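Local structure of HRDC domain-containing protein (Bifidobacterium adolescentis ATCC 15703, 3CYM) at residues A[394-399]-A[409-414]; A[216-221]-A[236-241]. The protein is uncharacterised but resembles ribonuclease D, and probably binds nucleic acid and trims it as a 3'-5' exonuclease. One frame throughout, in Å; residues are numbered along the deposited sequence.

Contact 1: A[394-399]-A[409-414]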
loop_
_atom_site.group_PDB
_atom_site.type_symbol
_atom_site.label_atom_id
_atom_site.label_comp_id
_atom_site.label_asym_id
_atom_site.label_seq_id
_atom_site.Cartn_x
_atom_site.Cartn_y
_atom_site.Cartn_z
ATOM N N ARG A 394 -20.526 8.725 6.513
ATOM C CA ARG A 394 -20.373 8.966 7.944
ATOM C C ARG A 394 -20.090 10.445 8.246
ATOM O O ARG A 394 -20.743 11.046 9.107
ATOM C CB ARG A 394 -19.262 8.083 8.519
ATOM C CG ARG A 394 -19.550 6.585 8.450
ATOM C CD ARG A 394 -18.645 5.794 9.389
ATOM N NE ARG A 394 -17.323 5.554 8.818
ATOM C CZ ARG A 394 -16.985 4.473 8.121
ATOM N NH1 ARG A 394 -17.869 3.514 7.889
ATOM N NH2 ARG A 394 -15.756 4.358 7.643
ATOM N N ASN A 395 -19.123 11.026 7.534
ATOM C CA ASN A 395 -18.829 12.456 7.641
ATOM C C ASN A 395 -20.060 13.340 7.369
ATOM O O ASN A 395 -20.321 14.288 8.112
ATOM C CB ASN A 395 -17.648 12.838 6.729
ATOM C CG ASN A 395 -16.309 12.271 7.221
ATOM O OD1 ASN A 395 -16.219 11.698 8.313
ATOM N ND2 ASN A 395 -15.262 12.435 6.411
ATOM N N LEU A 396 -20.827 12.984 6.336
ATOM C CA LEU A 396 -22.069 13.681 5.951
ATOM C C LEU A 396 -23.145 13.690 7.040
ATOM O O LEU A 396 -23.826 14.693 7.244
ATOM C CB LEU A 396 -22.624 13.067 4.657
ATOM C CG LEU A 396 -23.983 13.482 4.075
ATOM C CD1 LEU A 396 -23.935 14.830 3.355
ATOM C CD2 LEU A 396 -24.452 12.398 3.126
ATOM N N CYS A 397 -23.286 12.565 7.731
ATOM C CA CYS A 397 -24.303 12.415 8.761
ATOM C C CYS A 397 -23.796 12.823 10.148
ATOM O O CYS A 397 -24.556 12.822 11.116
ATOM C CB CYS A 397 -24.844 10.986 8.757
ATOM S SG CYS A 397 -25.666 10.567 7.201
ATOM N N TRP A 398 -22.521 13.201 10.226
ATOM C CA TRP A 398 -21.905 13.651 11.476
ATOM C C TRP A 398 -22.261 15.104 11.782
ATOM O O TRP A 398 -21.409 15.999 11.768
ATOM C CB TRP A 398 -20.391 13.454 11.420
ATOM C CG TRP A 398 -19.710 13.565 12.756
ATOM C CD1 TRP A 398 -18.734 14.451 13.097
ATOM C CD2 TRP A 398 -19.967 12.777 13.932
ATOM N NE1 TRP A 398 -18.358 14.263 14.404
ATOM C CE2 TRP A 398 -19.099 13.244 14.941
ATOM C CE3 TRP A 398 -20.844 11.722 14.229
ATOM C CZ2 TRP A 398 -19.079 12.695 16.225
ATOM C CZ3 TRP A 398 -20.822 11.175 15.507
ATOM C CH2 TRP A 398 -19.942 11.661 16.484
ATOM N N THR A 399 -23.541 15.316 12.068
ATOM C CA THR A 399 -24.125 16.639 12.221
ATOM C C THR A 399 -25.505 16.519 12.887
ATOM O O THR A 399 -26.199 15.505 12.750
ATOM C CB THR A 399 -24.246 17.384 10.853
ATOM O OG1 THR A 399 -24.959 18.613 11.022
ATOM C CG2 THR A 399 -24.969 16.530 9.813
ATOM N N ARG A 409 -22.794 18.492 -3.190
ATOM C CA ARG A 409 -21.589 19.312 -3.000
ATOM C C ARG A 409 -20.676 18.781 -1.892
ATOM O O ARG A 409 -19.461 18.677 -2.093
ATOM C CB ARG A 409 -21.948 20.792 -2.769
ATOM C CG ARG A 409 -20.748 21.721 -2.496
ATOM C CD ARG A 409 -21.157 23.187 -2.317
ATOM N NE ARG A 409 -22.245 23.359 -1.350
ATOM C CZ ARG A 409 -22.659 24.531 -0.866
ATOM N NH1 ARG A 409 -22.076 25.665 -1.239
ATOM N NH2 ARG A 409 -23.662 24.568 0.003
ATOM N N PHE A 410 -21.259 18.441 -0.736
ATOM C CA PHE A 410 -20.506 17.891 0.399
ATOM C C PHE A 410 -19.741 16.641 0.003
ATOM O O PHE A 410 -18.580 16.489 0.372
ATOM C CB PHE A 410 -21.425 17.561 1.588
ATOM C CG PHE A 410 -20.683 17.152 2.845
ATOM C CD1 PHE A 410 -20.309 18.108 3.785
ATOM C CD2 PHE A 410 -20.362 15.815 3.089
ATOM C CE1 PHE A 410 -19.620 17.741 4.939
ATOM C CE2 PHE A 410 -19.671 15.444 4.236
ATOM C CZ PHE A 410 -19.306 16.404 5.167
ATOM N N LEU A 411 -20.407 15.755 -0.736
ATOM C CA LEU A 411 -19.818 14.485 -1.166
ATOM C C LEU A 411 -18.679 14.693 -2.140
ATOM O O LEU A 411 -17.668 13.994 -2.078
ATOM C CB LEU A 411 -20.889 13.586 -1.783
ATOM C CG LEU A 411 -21.471 12.427 -0.969
ATOM C CD1 LEU A 411 -21.544 12.672 0.534
ATOM C CD2 LEU A 411 -22.823 12.077 -1.553
ATOM N N SER A 412 -18.855 15.668 -3.028
ATOM C CA SER A 412 -17.836 16.069 -3.993
ATOM C C SER A 412 -16.603 16.632 -3.274
ATOM O O SER A 412 -15.479 16.173 -3.508
ATOM C CB SER A 412 -18.425 17.097 -4.964
ATOM O OG SER A 412 -18.004 16.847 -6.289
ATOM N N GLU A 413 -16.824 17.590 -2.373
ATOM C CA GLU A 413 -15.756 18.174 -1.544
ATOM C C GLU A 413 -15.036 17.160 -0.633
ATOM O O GLU A 413 -13.904 17.404 -0.208
ATOM C CB GLU A 413 -16.289 19.371 -0.737
ATOM C CG GLU A 413 -16.232 20.701 -1.507
ATOM C CD GLU A 413 -17.155 21.788 -0.953
ATOM O OE1 GLU A 413 -17.326 22.821 -1.643
ATOM O OE2 GLU A 413 -17.713 21.620 0.156
ATOM N N GLN A 414 -15.690 16.031 -0.351
ATOM C CA GLN A 414 -15.080 14.923 0.393
ATOM C C GLN A 414 -14.062 14.160 -0.454
ATOM O O GLN A 414 -13.112 13.569 0.074
ATOM C CB GLN A 414 -16.150 13.952 0.914
ATOM C CG GLN A 414 -16.901 14.434 2.144
ATOM C CD GLN A 414 -16.088 14.319 3.420
ATOM O OE1 GLN A 414 -15.855 13.224 3.918
ATOM N NE2 GLN A 414 -15.659 15.452 3.955
#
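The ring of Phe410 meets the backbone and side chain of Leu396 at a slant, with CE2 3.4 Å from Leu396 CA and CZ passing the carbonyl of Asn395. Two short helices of the C-terminal HRDC-like helical domain, 390-397 and 407-414, are joined here. Phe410 CB already points toward the other helix, and CG, anti to the backbone N, carries the chain on; Arg405 adds a cation-pi contact to the ring. The same arginine bonds through NE to Leu396 O. Farther along the ring, Leu396 CD1 packs 3.7 Å from Phe410 CD2, while its other methyl, CD2, meets Leu411 CD1 at 3.9 Å; both leucines also reach helix 418-433, Leu396 at Val428 and Ile432, Leu411 at Val424. The polar side of the interface pairs the amides of Asn395 and Gln414, their planes 83° apart. Asn395 OD1 is taken by Ala348 N and Gln391 NE2, two bonds that hold the amide's rotation with ND2 on the side of Gln414. The Gln414 chain bends at chi2, and its OE1 accepts the bond from Asn395 ND2 at 2.7 Å, nearly straight at 161°, with the donor tilted 17° from the plane of the glutamine carbonyl. An alanine at Gln414 would probably leave Asn395 ND2 without this acceptor and open a gap beside Asn395 CB, which lies 3.4 Å from Gln414 OE1.

Contact 2: A[216-221]-A[236-241]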
loop_
_atom_site.group_PDB
_atom_site.type_symbol
_atom_site.label_atom_id
_atom_site.label_comp_id
_atom_site.label_asym_id
_atom_site.label_seq_id
_atom_site.Cartn_x
_atom_site.Cartn_y
_atom_site.Cartn_z
ATOM N N ILE A 216 -0.159 10.844 13.148
ATOM C CA ILE A 216 0.926 10.805 14.121
ATOM C C ILE A 216 1.568 9.403 14.176
ATOM O O ILE A 216 1.132 8.526 14.920
ATOM C CB ILE A 216 0.504 11.444 15.496
ATOM C CG1 ILE A 216 1.708 11.632 16.417
ATOM C CG2 ILE A 216 -0.655 10.699 16.175
ATOM C CD1 ILE A 216 1.619 12.905 17.262
ATOM N N PRO A 217 2.594 9.186 13.331
ATOM C CA PRO A 217 3.254 7.900 13.119
ATOM C C PRO A 217 3.694 7.117 14.374
ATOM O O PRO A 217 3.427 5.907 14.456
ATOM C CB PRO A 217 4.448 8.276 12.240
ATOM C CG PRO A 217 3.944 9.425 11.451
ATOM C CD PRO A 217 3.172 10.222 12.455
ATOM N N TRP A 218 4.310 7.793 15.349
ATOM C CA TRP A 218 4.806 7.110 16.555
ATOM C C TRP A 218 3.726 6.451 17.416
ATOM O O TRP A 218 4.026 5.615 18.269
ATOM C CB TRP A 218 5.691 8.032 17.411
ATOM C CG TRP A 218 4.988 9.176 18.095
ATOM C CD1 TRP A 218 4.924 10.472 17.659
ATOM C CD2 TRP A 218 4.299 9.148 19.362
ATOM N NE1 TRP A 218 4.232 11.242 18.563
ATOM C CE2 TRP A 218 3.832 10.456 19.614
ATOM C CE3 TRP A 218 4.028 8.142 20.304
ATOM C CZ2 TRP A 218 3.101 10.786 20.762
ATOM C CZ3 TRP A 218 3.304 8.472 21.447
ATOM C CH2 TRP A 218 2.848 9.783 21.661
ATOM N N MET A 219 2.473 6.832 17.185
ATOM C CA MET A 219 1.348 6.356 17.982
ATOM C C MET A 219 0.950 4.939 17.551
ATOM O O MET A 219 0.108 4.294 18.183
ATOM C CB MET A 219 0.176 7.333 17.843
ATOM C CG MET A 219 -0.781 7.374 19.016
ATOM S SD MET A 219 -0.034 7.881 20.570
ATOM C CE MET A 219 -1.472 7.800 21.637
ATOM N N HIS A 220 1.593 4.455 16.490
ATOM C CA HIS A 220 1.250 3.178 15.862
ATOM C C HIS A 220 2.165 2.033 16.294
ATOM O O HIS A 220 2.531 1.167 15.498
ATOM C CB HIS A 220 1.194 3.344 14.342
ATOM C CG HIS A 220 0.033 4.166 13.889
ATOM N ND1 HIS A 220 -1.094 3.610 13.324
ATOM C CD2 HIS A 220 -0.203 5.496 13.970
ATOM C CE1 HIS A 220 -1.964 4.568 13.050
ATOM N NE2 HIS A 220 -1.448 5.721 13.434
ATOM N N VAL A 221 2.530 2.060 17.573
ATOM C CA VAL A 221 3.245 0.978 18.227
ATOM C C VAL A 221 2.164 0.044 18.766
ATOM O O VAL A 221 1.215 0.508 19.388
ATOM C CB VAL A 221 4.102 1.537 19.384
ATOM C CG1 VAL A 221 4.665 0.427 20.246
ATOM C CG2 VAL A 221 5.223 2.439 18.845
ATOM N N ILE A 236 8.233 8.350 26.341
ATOM C CA ILE A 236 9.228 7.298 26.130
ATOM C C ILE A 236 8.983 6.565 24.799
ATOM O O ILE A 236 9.913 6.384 24.005
ATOM C CB ILE A 236 9.291 6.321 27.359
ATOM C CG1 ILE A 236 9.886 7.053 28.562
ATOM C CG2 ILE A 236 10.121 5.084 27.050
ATOM C CD1 ILE A 236 9.629 6.425 29.895
ATOM N N VAL A 237 7.733 6.170 24.562
ATOM C CA VAL A 237 7.320 5.577 23.287
ATOM C C VAL A 237 7.658 6.498 22.103
ATOM O O VAL A 237 8.255 6.055 21.126
ATOM C CB VAL A 237 5.816 5.222 23.281
ATOM C CG1 VAL A 237 5.366 4.796 21.893
ATOM C CG2 VAL A 237 5.529 4.114 24.290
ATOM N N ARG A 238 7.304 7.776 22.211
ATOM C CA ARG A 238 7.647 8.768 21.197
ATOM C C ARG A 238 9.141 8.821 20.909
ATOM O O ARG A 238 9.546 8.780 19.749
ATOM C CB ARG A 238 7.167 10.164 21.609
ATOM C CG ARG A 238 7.303 11.195 20.505
ATOM C CD ARG A 238 6.702 12.531 20.890
ATOM N NE ARG A 238 7.245 13.056 22.145
ATOM C CZ ARG A 238 6.968 14.262 22.636
ATOM N NH1 ARG A 238 7.502 14.649 23.788
ATOM N NH2 ARG A 238 6.161 15.088 21.977
ATOM N N ALA A 239 9.946 8.903 21.970
ATOM C CA ALA A 239 11.398 9.056 21.853
ATOM C C ALA A 239 12.060 7.810 21.258
ATOM O O ALA A 239 12.940 7.922 20.401
ATOM C CB ALA A 239 12.000 9.393 23.210
ATOM N N LEU A 240 11.619 6.634 21.708
ATOM C CA LEU A 240 12.096 5.347 21.190
ATOM C C LEU A 240 11.713 5.087 19.735
ATOM O O LEU A 240 12.563 4.665 18.947
ATOM C CB LEU A 240 11.603 4.192 22.064
ATOM C CG LEU A 240 12.316 3.961 23.402
ATOM C CD1 LEU A 240 11.557 2.909 24.149
ATOM C CD2 LEU A 240 13.766 3.525 23.219
ATOM N N TRP A 241 10.445 5.328 19.387
ATOM C CA TRP A 241 9.980 5.214 18.007
ATOM C C TRP A 241 10.801 6.081 17.061
ATOM O O TRP A 241 11.151 5.637 15.961
ATOM C CB TRP A 241 8.499 5.599 17.869
ATOM C CG TRP A 241 7.942 5.308 16.494
ATOM C CD1 TRP A 241 7.260 4.178 16.108
ATOM C CD2 TRP A 241 8.026 6.144 15.320
ATOM N NE1 TRP A 241 6.923 4.261 14.780
ATOM C CE2 TRP A 241 7.378 5.452 14.270
ATOM C CE3 TRP A 241 8.584 7.411 15.057
ATOM C CZ2 TRP A 241 7.268 5.985 12.971
ATOM C CZ3 TRP A 241 8.489 7.941 13.761
ATOM C CH2 TRP A 241 7.830 7.224 12.738
#
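Arg238 runs its aliphatic chain over one face of the Trp218 indole, a CH-pi contact that pins the 3-10 turn 217-219 to helix 231-250 of the HRDC domain. From the helix, Arg238 CB sits 3.8 Å from Trp218 CD2, near the fusion of the two rings. CG comes next and stands almost squarely over the five-membered ring, 3.6 Å from its centroid and 7° off the normal. CD moves on toward the nitrogen side, 3.6 Å from Trp218 NE1. There the chain bends at chi3 (55°), and the guanidinium, its plane turned well away from that of the indole, gives NH1 to the carbonyl of Glu329. The charged end is thus anchored on a neighbouring loop while the methylenes do the packing.

Trp218 CG stands between the backbone N and the carbonyl carbon (chi1 69°), with the indole beyond it lying against Arg238. At the indole edge, close to its plane, Val237 CG1 touches CE3. The same methyl also meets Val221 CG2, the two valines approaching tip to tip, and Val221 goes on to Ile265 of helix 261-270.

One helical turn beyond Val237, Trp241 offers a face of its own to the turn. Pro217 CB rests 3.6 Å from Trp241 CH2, at the six-membered end of the indole. Over the five-membered ring stands the backbone of the other tryptophan, with Trp218 CA 3.6 Å from the centroid of the Trp241 pyrrole ring.

How the contacts relate
Contact 2 comes first along the chain and contact 1 follows it, with no overlap in sequence. Their centres are 31 Å apart and their nearest atoms about 15 Å, so neither touches the other. Each belongs to a different helical domain, distinct from the exonuclease-like one that carries the sodium site: 236-241 is part of the HRDC domain, and both segments of contact 1 are part of the C-terminal, HRDC-like helical domain. The sodium site, formed by Asp44, Glu46 and Asp172, includes no residue of either contact. One hydrogen bond crosses between the segments of contact 1 and none between those of contact 2.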